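Long-range contacts in TSC1 N-terminal domain (Chaetomium thermophilum, PDB 7A0M), which probably helps bring the TSC complex to lysosomes by binding phosphoinositide lipids, as the N-terminal domain of a subunit that takes part in mTORC1 regulation: residues Asn190-Phe195 / Thr226-Asn231; Ala205-Cys210 / Val245-Ile250; Gln234-Asp239 / Ala275-Trp280; Lys238-Phe243 / Lys308-Pro313. All coordinates share one frame; numbering follows the deposited sequence.

Interaction 1 of 4, residues Asn190-Phe195 / Thr226-Asn231; sequences NALNAF and TPLFGN
Asn190 meets Thr226 and Pro227 with its amide nitrogen: ND2 lies 3.4 Å from Pro227 CD, and the side chains of Asn190 and Thr226 run alongside each other with their directions opposed. ND2 also comes very near Thr226 OG1, but the angle is too poor for a hydrogen bond. The carbonyl OD1 of the same amide is engaged by Lys186. Two residues on, Leu192 adds an apolar touch, its CD2 4.2 Å from Leu228 CD2, on the side where helix 199-214 also packs against both leucines. Asn193 buries more area against 226-231 than any other residue here. With CG anti to the backbone N (chi1 -179°), its amide reaches the start of helix 228-238. There OD1 accepts a hydrogen bond from Asn231 ND2 at 2.6 Å, with an angle of 154° at the hydrogen. The donor sits in the carbonyl plane on a lone pair, and the two amides are nearly coplanar, which probably favours this relative rotation. Asn193 ND2 lies 3.6 Å from Pro227 CG. Helices 185-196 and 228-238 are next-but-one in the chain, and such side-by-side packing is typical of an alpha-solenoid.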
loop_
_atom_site.group_PDB
_atom_site.type_symbol
_atom_site.label_atom_id
_atom_site.label_comp_id
_atom_site.label_asym_id
_atom_site.label_seq_id
_atom_site.Cartn_x
_atom_site.Cartn_y
_atom_site.Cartn_z
ATOM N N ASN B 190 -3.090 9.826 37.377
ATOM C CA ASN B 190 -2.175 10.548 38.256
ATOM C C ASN B 190 -1.603 9.620 39.319
ATOM O O ASN B 190 -0.395 9.628 39.585
ATOM C CB ASN B 190 -2.885 11.734 38.909
ATOM C CG ASN B 190 -2.684 13.029 38.150
ATOM O OD1 ASN B 190 -3.640 13.745 37.854
ATOM N ND2 ASN B 190 -1.432 13.336 37.827
ATOM N N ALA B 191 -2.464 8.813 39.943
ATOM C CA ALA B 191 -2.004 7.876 40.962
ATOM C C ALA B 191 -1.124 6.785 40.361
ATOM O O ALA B 191 -0.170 6.329 41.001
ATOM C CB ALA B 191 -3.203 7.265 41.687
ATOM N N LEU B 192 -1.432 6.351 39.135
ATOM C CA LEU B 192 -0.631 5.310 38.501
ATOM C C LEU B 192 0.753 5.818 38.118
ATOM O O LEU B 192 1.710 5.037 38.078
ATOM C CB LEU B 192 -1.357 4.764 37.269
ATOM C CG LEU B 192 -0.714 3.558 36.581
ATOM C CD1 LEU B 192 -0.720 2.349 37.506
ATOM C CD2 LEU B 192 -1.415 3.241 35.270
ATOM N N ASN B 193 0.877 7.119 37.835
ATOM C CA ASN B 193 2.158 7.675 37.409
ATOM C C ASN B 193 3.239 7.489 38.467
ATOM O O ASN B 193 4.415 7.314 38.125
ATOM C CB ASN B 193 1.997 9.156 37.068
ATOM C CG ASN B 193 3.290 9.790 36.591
ATOM O OD1 ASN B 193 3.708 9.591 35.449
ATOM N ND2 ASN B 193 3.928 10.559 37.464
ATOM N N ALA B 194 2.868 7.536 39.749
ATOM C CA ALA B 194 3.847 7.324 40.812
ATOM C C ALA B 194 4.465 5.933 40.729
ATOM O O ALA B 194 5.668 5.766 40.960
ATOM C CB ALA B 194 3.196 7.541 42.177
ATOM N N PHE B 195 3.659 4.921 40.401
ATOM C CA PHE B 195 4.175 3.565 40.267
ATOM C C PHE B 195 4.904 3.340 38.949
ATOM O O PHE B 195 5.741 2.433 38.867
ATOM C CB PHE B 195 3.040 2.549 40.418
ATOM C CG PHE B 195 2.486 2.465 41.813
ATOM C CD1 PHE B 195 1.479 3.320 42.231
ATOM C CD2 PHE B 195 2.974 1.526 42.707
ATOM C CE1 PHE B 195 0.974 3.240 43.517
ATOM C CE2 PHE B 195 2.470 1.440 43.991
ATOM C CZ PHE B 195 1.469 2.298 44.396
ATOM N N THR B 226 -1.830 15.102 32.497
ATOM C CA THR B 226 -1.246 14.339 33.588
ATOM C C THR B 226 0.130 13.873 33.135
ATOM O O THR B 226 0.359 13.694 31.931
ATOM C CB THR B 226 -2.120 13.133 33.989
ATOM O OG1 THR B 226 -1.853 12.777 35.349
ATOM C CG2 THR B 226 -1.828 11.919 33.126
ATOM N N PRO B 227 1.077 13.704 34.065
ATOM C CA PRO B 227 2.447 13.334 33.669
ATOM C C PRO B 227 2.604 11.910 33.154
ATOM O O PRO B 227 3.722 11.535 32.778
ATOM C CB PRO B 227 3.248 13.533 34.965
ATOM C CG PRO B 227 2.240 13.421 36.057
ATOM C CD PRO B 227 0.979 14.004 35.503
ATOM N N LEU B 228 1.541 11.104 33.119
ATOM C CA LEU B 228 1.692 9.700 32.743
ATOM C C LEU B 228 2.124 9.546 31.288
ATOM O O LEU B 228 2.975 8.703 30.978
ATOM C CB LEU B 228 0.393 8.939 33.000
ATOM C CG LEU B 228 0.444 7.445 32.672
ATOM C CD1 LEU B 228 1.584 6.778 33.422
ATOM C CD2 LEU B 228 -0.878 6.770 33.002
ATOM N N PHE B 229 1.544 10.339 30.383
ATOM C CA PHE B 229 1.849 10.195 28.960
ATOM C C PHE B 229 3.331 10.418 28.680
ATOM O O PHE B 229 3.961 9.637 27.956
ATOM C CB PHE B 229 0.996 11.163 28.139
ATOM C CG PHE B 229 1.088 10.942 26.657
ATOM C CD1 PHE B 229 0.472 9.850 26.067
ATOM C CD2 PHE B 229 1.791 11.823 25.855
ATOM C CE1 PHE B 229 0.558 9.643 24.700
ATOM C CE2 PHE B 229 1.879 11.624 24.490
ATOM C CZ PHE B 229 1.262 10.533 23.912
ATOM N N GLY B 230 3.904 11.488 29.238
ATOM C CA GLY B 230 5.319 11.751 29.038
ATOM C C GLY B 230 6.219 10.650 29.563
ATOM O O GLY B 230 7.285 10.392 28.997
ATOM N N ASN B 231 5.809 9.983 30.644
ATOM C CA ASN B 231 6.622 8.910 31.201
ATOM C C ASN B 231 6.489 7.619 30.404
ATOM O O ASN B 231 7.411 6.795 30.411
ATOM C CB ASN B 231 6.255 8.675 32.667
ATOM C CG ASN B 231 6.842 9.728 33.586
ATOM O OD1 ASN B 231 7.969 10.182 33.387
ATOM N ND2 ASN B 231 6.079 10.125 34.598
#

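Interaction 2 of 4, residues Ala205-Cys210 / Val245-Ile250; sequences AFSLLC and VNLALI
Phe206 and Cys210 on one side, with Leu247, Ala248 and Ile250 on the other, join two next-but-one helices of an alpha-solenoid, 199-214 and 242-255. The short segments run in nearly the same direction, 24° apart, with their axes 9.2 Å from each other at closest approach. Phe206 carries CG beside the backbone N (chi1 -79°), and its ring lies against Ala248: CE2 is 3.5 Å from Ala248 CB, while Ala248 CA stands 3.9 Å above the ring plane, displaced from the centre toward the rim. At the root of the same side chain, Phe206 CB touches Leu247 CB at 4.0 Å. An alanine in place of Phe206 would keep that last contact but would probably open a gap beside Ala248, where the ring also packs on Val196 and Ser235. Toward the partly exposed side, Leu247 CD1 lies 3.7 Å from Ser207 OG, a hydroxyl already bonded to the carbonyl of Asn203 in its own helix. One turn further along, Cys210 SG approaches Ile250 CG2 at 3.9 Å. No hydrogen bond crosses between the segments, and no charged group takes part; the evidence is of cohesion by van der Waals and hydrophobic contact, which depends on the fit of ring, methyl and sulphur surfaces.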
loop_
_atom_site.group_PDB
_atom_site.type_symbol
_atom_site.label_atom_id
_atom_site.label_comp_id
_atom_site.label_asym_id
_atom_site.label_seq_id
_atom_site.Cartn_x
_atom_site.Cartn_y
_atom_site.Cartn_z
ATOM N N ALA B 205 2.514 -1.666 36.447
ATOM C CA ALA B 205 1.773 -0.432 36.195
ATOM C C ALA B 205 1.339 -0.328 34.738
ATOM O O ALA B 205 0.198 0.054 34.451
ATOM C CB ALA B 205 2.619 0.777 36.590
ATOM N N PHE B 206 2.232 -0.659 33.803
ATOM C CA PHE B 206 1.865 -0.626 32.391
ATOM C C PHE B 206 0.810 -1.677 32.070
ATOM O O PHE B 206 -0.068 -1.446 31.229
ATOM C CB PHE B 206 3.106 -0.822 31.521
ATOM C CG PHE B 206 3.946 0.415 31.377
ATOM C CD1 PHE B 206 3.418 1.663 31.658
ATOM C CD2 PHE B 206 5.266 0.327 30.964
ATOM C CE1 PHE B 206 4.189 2.803 31.526
ATOM C CE2 PHE B 206 6.042 1.464 30.833
ATOM C CZ PHE B 206 5.503 2.703 31.114
ATOM N N SER B 207 0.883 -2.839 32.721
ATOM C CA SER B 207 -0.143 -3.860 32.530
ATOM C C SER B 207 -1.500 -3.372 33.020
ATOM O O SER B 207 -2.519 -3.566 32.346
ATOM C CB SER B 207 0.258 -5.148 33.249
ATOM O OG SER B 207 1.445 -5.692 32.698
ATOM N N LEU B 208 -1.531 -2.738 34.194
ATOM C CA LEU B 208 -2.786 -2.206 34.716
ATOM C C LEU B 208 -3.326 -1.093 33.829
ATOM O O LEU B 208 -4.546 -0.950 33.671
ATOM C CB LEU B 208 -2.583 -1.703 36.145
ATOM C CG LEU B 208 -3.812 -1.146 36.863
ATOM C CD1 LEU B 208 -4.865 -2.227 37.047
ATOM C CD2 LEU B 208 -3.416 -0.547 38.199
ATOM N N LEU B 209 -2.435 -0.285 33.247
ATOM C CA LEU B 209 -2.874 0.752 32.318
ATOM C C LEU B 209 -3.564 0.148 31.101
ATOM O O LEU B 209 -4.601 0.650 30.653
ATOM C CB LEU B 209 -1.688 1.614 31.891
ATOM C CG LEU B 209 -1.994 2.724 30.882
ATOM C CD1 LEU B 209 -3.083 3.650 31.403
ATOM C CD2 LEU B 209 -0.733 3.511 30.555
ATOM N N CYS B 210 -2.996 -0.927 30.548
ATOM C CA CYS B 210 -3.639 -1.609 29.428
ATOM C C CYS B 210 -5.015 -2.133 29.820
ATOM O O CYS B 210 -5.979 -1.998 29.058
ATOM C CB CYS B 210 -2.752 -2.750 28.930
ATOM S SG CYS B 210 -1.190 -2.217 28.189
ATOM N N VAL B 245 9.549 -2.141 27.325
ATOM C CA VAL B 245 9.283 -1.231 26.213
ATOM C C VAL B 245 8.084 -1.707 25.402
ATOM O O VAL B 245 7.279 -0.899 24.921
ATOM C CB VAL B 245 10.542 -1.087 25.338
ATOM C CG1 VAL B 245 10.254 -0.224 24.127
ATOM C CG2 VAL B 245 11.687 -0.504 26.152
ATOM N N ASN B 246 7.938 -3.025 25.243
ATOM C CA ASN B 246 6.800 -3.554 24.498
ATOM C C ASN B 246 5.486 -3.271 25.215
ATOM O O ASN B 246 4.482 -2.941 24.572
ATOM C CB ASN B 246 6.973 -5.055 24.268
ATOM C CG ASN B 246 5.935 -5.621 23.320
ATOM O OD1 ASN B 246 5.929 -5.307 22.130
ATOM N ND2 ASN B 246 5.053 -6.465 23.842
ATOM N N LEU B 247 5.469 -3.402 26.543
ATOM C CA LEU B 247 4.287 -3.024 27.312
ATOM C C LEU B 247 3.956 -1.548 27.125
ATOM O O LEU B 247 2.801 -1.185 26.872
ATOM C CB LEU B 247 4.497 -3.341 28.792
ATOM C CG LEU B 247 4.345 -4.800 29.219
ATOM C CD1 LEU B 247 4.521 -4.929 30.722
ATOM C CD2 LEU B 247 2.994 -5.346 28.787
ATOM N N ALA B 248 4.963 -0.679 27.259
ATOM C CA ALA B 248 4.750 0.750 27.048
ATOM C C ALA B 248 4.239 1.034 25.642
ATOM O O ALA B 248 3.397 1.919 25.446
ATOM C CB ALA B 248 6.043 1.518 27.312
ATOM N N LEU B 249 4.734 0.293 24.649
ATOM C CA LEU B 249 4.300 0.522 23.276
ATOM C C LEU B 249 2.847 0.102 23.084
ATOM O O LEU B 249 2.090 0.777 22.378
ATOM C CB LEU B 249 5.213 -0.222 22.303
ATOM C CG LEU B 249 5.086 0.199 20.838
ATOM C CD1 LEU B 249 5.448 1.668 20.680
ATOM C CD2 LEU B 249 5.961 -0.671 19.950
ATOM N N ILE B 250 2.442 -1.008 23.704
ATOM C CA ILE B 250 1.049 -1.435 23.622
ATOM C C ILE B 250 0.137 -0.382 24.238
ATOM O O ILE B 250 -0.919 -0.053 23.685
ATOM C CB ILE B 250 0.863 -2.808 24.296
ATOM C CG1 ILE B 250 1.576 -3.898 23.493
ATOM C CG2 ILE B 250 -0.615 -3.140 24.445
ATOM C CD1 ILE B 250 1.518 -5.267 24.137
#

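Interaction 3 of 4, residues Gln234-Asp239 / Ala275-Trp280; sequences QSLQKD and ARLLFW
Arg276 supplies all the hydrogen bonds across this contact, reaching from helix 267-278 to the carboxyl-terminal end of helix 228-238. Its CG is anti to the backbone N (chi1 -176°), and the chain stays extended as far as NE. NH1 donates to Leu236 O at 2.5 Å, with the oxygen close to the guanidinium plane although the nitrogen stands above the carbonyl plane. NH2 donates to Asp239 O at 2.8 Å with an angle of 144° at the hydrogen, and NH1 adds a weak bond to that same oxygen. Two carbonyls thus share the positive group just where the helix ends, Asp239 being the first residue to leave helical geometry; the partial negative charge of that helix end would probably strengthen the attraction.

Contacts with the flat faces hold the guanidinium from both sides. Gln237 O lies 3.1 Å above its centre, and Trp280 CZ3 lies 3.8 Å from the plane over the centre of the opposite face. The indole presents its edge, with NH1 near the indole plane. Its CH2 also approaches Asp239 O at 3.7 Å, while NE1 is bonded to Thr242.

Helices 228-238 and 267-278 are separated in sequence by helix 242-255, the alternation expected in an alpha-solenoid. Apolar contact is slight within the two segments: Leu236 CD2 and Leu277 CD1 are 4.3 Å apart, with Val245 of the intervening helix packing on both leucines.

Within 234-239, the extended side chain of Lys238 donates from NZ to Gln234 OE1 at 2.8 Å, one turn earlier in the helix.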
loop_
_atom_site.group_PDB
_atom_site.type_symbol
_atom_site.label_atom_id
_atom_site.label_comp_id
_atom_site.label_asym_id
_atom_site.label_seq_id
_atom_site.Cartn_x
_atom_site.Cartn_y
_atom_site.Cartn_z
ATOM N N GLN B 234 8.914 8.340 27.864
ATOM C CA GLN B 234 10.241 8.295 28.470
ATOM C C GLN B 234 10.728 6.861 28.636
ATOM O O GLN B 234 11.912 6.574 28.425
ATOM C CB GLN B 234 10.220 9.026 29.812
ATOM C CG GLN B 234 11.583 9.249 30.432
ATOM C CD GLN B 234 11.621 10.486 31.306
ATOM O OE1 GLN B 234 12.655 10.816 31.888
ATOM N NE2 GLN B 234 10.501 11.201 31.374
ATOM N N SER B 235 9.833 5.949 29.024
ATOM C CA SER B 235 10.194 4.536 29.080
ATOM C C SER B 235 10.557 4.007 27.698
ATOM O O SER B 235 11.512 3.237 27.548
ATOM C CB SER B 235 9.048 3.724 29.682
ATOM O OG SER B 235 9.346 2.337 29.675
ATOM N N LEU B 236 9.799 4.411 26.675
ATOM C CA LEU B 236 10.075 3.957 25.315
ATOM C C LEU B 236 11.427 4.453 24.813
ATOM O O LEU B 236 12.036 3.818 23.946
ATOM C CB LEU B 236 8.957 4.420 24.382
ATOM C CG LEU B 236 7.614 3.702 24.533
ATOM C CD1 LEU B 236 6.489 4.541 23.955
ATOM C CD2 LEU B 236 7.660 2.341 23.858
ATOM N N GLN B 237 11.909 5.580 25.339
ATOM C CA GLN B 237 13.179 6.144 24.894
ATOM C C GLN B 237 14.375 5.637 25.688
ATOM O O GLN B 237 15.493 5.624 25.160
ATOM C CB GLN B 237 13.150 7.673 24.986
ATOM C CG GLN B 237 12.241 8.361 23.987
ATOM C CD GLN B 237 12.302 9.870 24.116
ATOM O OE1 GLN B 237 11.279 10.537 24.262
ATOM N NE2 GLN B 237 13.510 10.419 24.060
ATOM N N LYS B 238 14.176 5.224 26.937
ATOM C CA LYS B 238 15.300 4.967 27.833
ATOM C C LYS B 238 15.379 3.537 28.339
ATOM O O LYS B 238 16.482 2.994 28.443
ATOM C CB LYS B 238 15.240 5.916 29.039
ATOM C CG LYS B 238 15.317 7.390 28.682
ATOM C CD LYS B 238 15.100 8.255 29.911
ATOM C CE LYS B 238 15.136 9.733 29.563
ATOM N NZ LYS B 238 15.224 10.580 30.785
ATOM N N ASP B 239 14.251 2.912 28.674
ATOM C CA ASP B 239 14.291 1.562 29.219
ATOM C C ASP B 239 14.919 0.596 28.220
ATOM O O ASP B 239 14.790 0.750 27.002
ATOM C CB ASP B 239 12.889 1.092 29.603
ATOM C CG ASP B 239 12.386 1.746 30.876
ATOM O OD1 ASP B 239 13.225 2.189 31.688
ATOM O OD2 ASP B 239 11.154 1.809 31.071
ATOM N N ALA B 275 12.184 4.907 15.407
ATOM C CA ALA B 275 13.526 4.645 14.895
ATOM C C ALA B 275 14.360 3.859 15.900
ATOM O O ALA B 275 15.144 2.985 15.513
ATOM C CB ALA B 275 14.213 5.958 14.530
ATOM N N ARG B 276 14.210 4.159 17.193
ATOM C CA ARG B 276 14.953 3.421 18.211
ATOM C C ARG B 276 14.530 1.960 18.244
ATOM O O ARG B 276 15.373 1.055 18.272
ATOM C CB ARG B 276 14.753 4.057 19.587
ATOM C CG ARG B 276 15.584 3.383 20.668
ATOM C CD ARG B 276 14.978 3.542 22.052
ATOM N NE ARG B 276 15.859 2.994 23.080
ATOM C CZ ARG B 276 15.456 2.612 24.287
ATOM N NH1 ARG B 276 14.177 2.703 24.624
ATOM N NH2 ARG B 276 16.332 2.126 25.155
ATOM N N LEU B 277 13.219 1.709 18.250
ATOM C CA LEU B 277 12.729 0.337 18.299
ATOM C C LEU B 277 13.015 -0.407 17.001
ATOM O O LEU B 277 13.138 -1.637 17.008
ATOM C CB LEU B 277 11.231 0.327 18.602
ATOM C CG LEU B 277 10.805 1.118 19.842
ATOM C CD1 LEU B 277 9.339 0.874 20.177
ATOM C CD2 LEU B 277 11.698 0.793 21.029
ATOM N N LEU B 278 13.119 0.318 15.884
ATOM C CA LEU B 278 13.461 -0.315 14.615
ATOM C C LEU B 278 14.851 -0.939 14.653
ATOM O O LEU B 278 15.105 -1.931 13.960
ATOM C CB LEU B 278 13.356 0.706 13.480
ATOM C CG LEU B 278 13.370 0.166 12.050
ATOM C CD1 LEU B 278 12.171 -0.741 11.811
ATOM C CD2 LEU B 278 13.382 1.313 11.051
ATOM N N PHE B 279 15.760 -0.382 15.453
ATOM C CA PHE B 279 17.118 -0.896 15.607
ATOM C C PHE B 279 17.324 -1.516 16.986
ATOM O O PHE B 279 18.384 -1.366 17.597
ATOM C CB PHE B 279 18.157 0.198 15.373
ATOM C CG PHE B 279 18.358 0.551 13.930
ATOM C CD1 PHE B 279 17.339 1.117 13.183
ATOM C CD2 PHE B 279 19.574 0.304 13.316
ATOM C CE1 PHE B 279 17.534 1.434 11.856
ATOM C CE2 PHE B 279 19.773 0.619 11.989
ATOM C CZ PHE B 279 18.750 1.186 11.260
ATOM N N TRP B 280 16.304 -2.210 17.493
ATOM C CA TRP B 280 16.385 -2.772 18.836
ATOM C C TRP B 280 17.489 -3.816 18.957
ATOM O O TRP B 280 18.034 -4.015 20.047
ATOM C CB TRP B 280 15.039 -3.380 19.228
ATOM C CG TRP B 280 14.958 -3.756 20.670
ATOM C CD1 TRP B 280 14.963 -5.016 21.191
ATOM C CD2 TRP B 280 14.870 -2.860 21.783
ATOM N NE1 TRP B 280 14.878 -4.962 22.561
ATOM C CE2 TRP B 280 14.821 -3.649 22.949
ATOM C CE3 TRP B 280 14.827 -1.468 21.909
ATOM C CZ2 TRP B 280 14.728 -3.093 24.223
ATOM C CZ3 TRP B 280 14.736 -0.917 23.175
ATOM C CH2 TRP B 280 14.688 -1.728 24.315
#

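Interaction 4 of 4, residues Lys238-Phe243 / Lys308-Pro313; sequences KDESTF and KVLLDP
Asp239 and Val309 begin the tight part of the contact, where Asp239 and Ser241 are buried. Val309 N donates to Asp239 OD1 at 2.9 Å, with an angle of 166° at the hydrogen, approaching from above the carboxylate plane. The same oxygen takes a salt bridge from Arg202 and a hydrogen bond from Trp306, so these three donors converge on it; the other oxygen, OD2, is hydrogen-bonded to Ser235 OG. Val309 O in turn accepts from Glu240 N at 2.9 Å, nearly along the C=O axis, and more weakly from Ser241 N. Beside them Ser241 CB is wedged in, 3.2 Å from Leu310 O and 3.7 Å from Val309 CG1.

The outer side is looser, with Glu240 and Lys308 partly exposed and Leu311 exposed. Lys308 bends at chi3 (-47°), which places CE, and its NZ forms a salt bridge with Glu240 OE2 at 2.7 Å from above the carboxylate plane. On the way, Lys308 CD passes 3.5 Å from Lys238 O. An alanine at Lys308 would probably leave the Glu240 carboxylate without its charged mate and free to turn. Farther along, Leu311 CD1 rests 3.2 Å from Glu240 O.

Ser241 is the N-cap of helix 242-255, its OG accepting weakly from Phe243 N and also bonded to Asp316. The whole is an extended loop, 308-313, laid beside the short turn that links two successive helices of an alpha-solenoid.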
loop_
_atom_site.group_PDB
_atom_site.type_symbol
_atom_site.label_atom_id
_atom_site.label_comp_id
_atom_site.label_asym_id
_atom_site.label_seq_id
_atom_site.Cartn_x
_atom_site.Cartn_y
_atom_site.Cartn_z
ATOM N N LYS B 238 14.176 5.224 26.937
ATOM C CA LYS B 238 15.300 4.967 27.833
ATOM C C LYS B 238 15.379 3.537 28.339
ATOM O O LYS B 238 16.482 2.994 28.443
ATOM C CB LYS B 238 15.240 5.916 29.039
ATOM C CG LYS B 238 15.317 7.390 28.682
ATOM C CD LYS B 238 15.100 8.255 29.911
ATOM C CE LYS B 238 15.136 9.733 29.563
ATOM N NZ LYS B 238 15.224 10.580 30.785
ATOM N N ASP B 239 14.251 2.912 28.674
ATOM C CA ASP B 239 14.291 1.562 29.219
ATOM C C ASP B 239 14.919 0.596 28.220
ATOM O O ASP B 239 14.790 0.750 27.002
ATOM C CB ASP B 239 12.889 1.092 29.603
ATOM C CG ASP B 239 12.386 1.746 30.876
ATOM O OD1 ASP B 239 13.225 2.189 31.688
ATOM O OD2 ASP B 239 11.154 1.809 31.071
ATOM N N GLU B 240 15.602 -0.415 28.752
ATOM C CA GLU B 240 16.381 -1.334 27.939
ATOM C C GLU B 240 15.853 -2.760 27.971
ATOM O O GLU B 240 16.434 -3.633 27.316
ATOM C CB GLU B 240 17.848 -1.312 28.391
ATOM C CG GLU B 240 18.475 0.074 28.327
ATOM C CD GLU B 240 19.897 0.106 28.848
ATOM O OE1 GLU B 240 20.382 -0.939 29.329
ATOM O OE2 GLU B 240 20.528 1.182 28.779
ATOM N N SER B 241 14.776 -3.021 28.706
ATOM C CA SER B 241 14.133 -4.326 28.702
ATOM C C SER B 241 13.152 -4.406 27.540
ATOM O O SER B 241 12.279 -3.543 27.397
ATOM C CB SER B 241 13.410 -4.582 30.026
ATOM O OG SER B 241 12.624 -5.759 29.957
ATOM N N THR B 242 13.309 -5.434 26.702
ATOM C CA THR B 242 12.388 -5.627 25.585
ATOM C C THR B 242 10.954 -5.786 26.077
ATOM O O THR B 242 10.012 -5.307 25.435
ATOM C CB THR B 242 12.809 -6.843 24.760
ATOM O OG1 THR B 242 14.205 -6.754 24.452
ATOM C CG2 THR B 242 12.014 -6.909 23.463
ATOM N N PHE B 243 10.772 -6.450 27.220
ATOM C CA PHE B 243 9.432 -6.658 27.758
ATOM C C PHE B 243 8.806 -5.346 28.218
ATOM O O PHE B 243 7.629 -5.083 27.945
ATOM C CB PHE B 243 9.489 -7.664 28.908
ATOM C CG PHE B 243 8.142 -8.062 29.437
ATOM C CD1 PHE B 243 7.385 -9.024 28.791
ATOM C CD2 PHE B 243 7.641 -7.488 30.594
ATOM C CE1 PHE B 243 6.146 -9.396 29.279
ATOM C CE2 PHE B 243 6.405 -7.857 31.088
ATOM C CZ PHE B 243 5.656 -8.812 30.430
ATOM N N LYS B 308 15.808 3.504 35.018
ATOM C CA LYS B 308 15.670 2.623 33.869
ATOM C C LYS B 308 15.463 1.180 34.306
ATOM O O LYS B 308 16.036 0.726 35.300
ATOM C CB LYS B 308 16.907 2.711 32.976
ATOM C CG LYS B 308 17.151 4.074 32.354
ATOM C CD LYS B 308 18.219 3.985 31.271
ATOM C CE LYS B 308 19.429 3.191 31.746
ATOM N NZ LYS B 308 20.455 3.037 30.677
ATOM N N VAL B 309 14.650 0.456 33.546
ATOM C CA VAL B 309 14.590 -0.995 33.649
ATOM C C VAL B 309 15.619 -1.557 32.678
ATOM O O VAL B 309 15.547 -1.309 31.469
ATOM C CB VAL B 309 13.182 -1.525 33.336
ATOM C CG1 VAL B 309 13.157 -3.045 33.426
ATOM C CG2 VAL B 309 12.162 -0.910 34.278
ATOM N N LEU B 310 16.577 -2.313 33.203
ATOM C CA LEU B 310 17.660 -2.827 32.384
ATOM C C LEU B 310 17.198 -4.056 31.607
ATOM O O LEU B 310 16.111 -4.597 31.829
ATOM C CB LEU B 310 18.876 -3.154 33.249
ATOM C CG LEU B 310 19.325 -2.033 34.190
ATOM C CD1 LEU B 310 20.510 -2.475 35.034
ATOM C CD2 LEU B 310 19.649 -0.763 33.412
ATOM N N LEU B 311 18.041 -4.495 30.677
ATOM C CA LEU B 311 17.727 -5.681 29.895
ATOM C C LEU B 311 17.708 -6.902 30.804
ATOM O O LEU B 311 18.642 -7.128 31.579
ATOM C CB LEU B 311 18.751 -5.868 28.776
ATOM C CG LEU B 311 18.510 -7.025 27.803
ATOM C CD1 LEU B 311 17.500 -6.639 26.732
ATOM C CD2 LEU B 311 19.817 -7.481 27.171
ATOM N N ASP B 312 16.634 -7.683 30.713
ATOM C CA ASP B 312 16.507 -8.919 31.472
ATOM C C ASP B 312 16.977 -10.079 30.603
ATOM O O ASP B 312 16.246 -10.527 29.712
ATOM C CB ASP B 312 15.063 -9.130 31.931
ATOM C CG ASP B 312 14.916 -10.307 32.881
ATOM O OD1 ASP B 312 15.945 -10.888 33.284
ATOM O OD2 ASP B 312 13.765 -10.647 33.227
ATOM N N PRO B 313 18.190 -10.591 30.835
ATOM C CA PRO B 313 18.733 -11.636 29.953
ATOM C C PRO B 313 17.942 -12.933 29.970
ATOM O O PRO B 313 18.184 -13.783 29.101
ATOM C CB PRO B 313 20.154 -11.852 30.496
ATOM C CG PRO B 313 20.449 -10.646 31.325
ATOM C CD PRO B 313 19.135 -10.228 31.902
#

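Interactions 1 to 3 join next-but-one solenoid helices; interaction 4 lays a loop against an inter-helix turn. Interactions 1 and 2, with centres about 12 Å apart, meet where Leu192 CD2 lies 3.8 Å from Leu209 CB. Interactions 2 and 3, about 14 Å apart between centres, touch through Val245 CG1 and Leu277 CD2 at 3.6 Å and through Phe206 CE2 and Ser235 OG, also at 3.6 Å. Interactions 3 and 4 share Lys238 and Asp239: the backbone oxygen of Asp239 serves interaction 3, its carboxylate interaction 4. A probable hydrogen bond, Trp280 NE1 to Thr242 OG1 at 2.7 Å, ties them further. Interaction 1 touches neither, its centre lying about 19 Å from each of theirs.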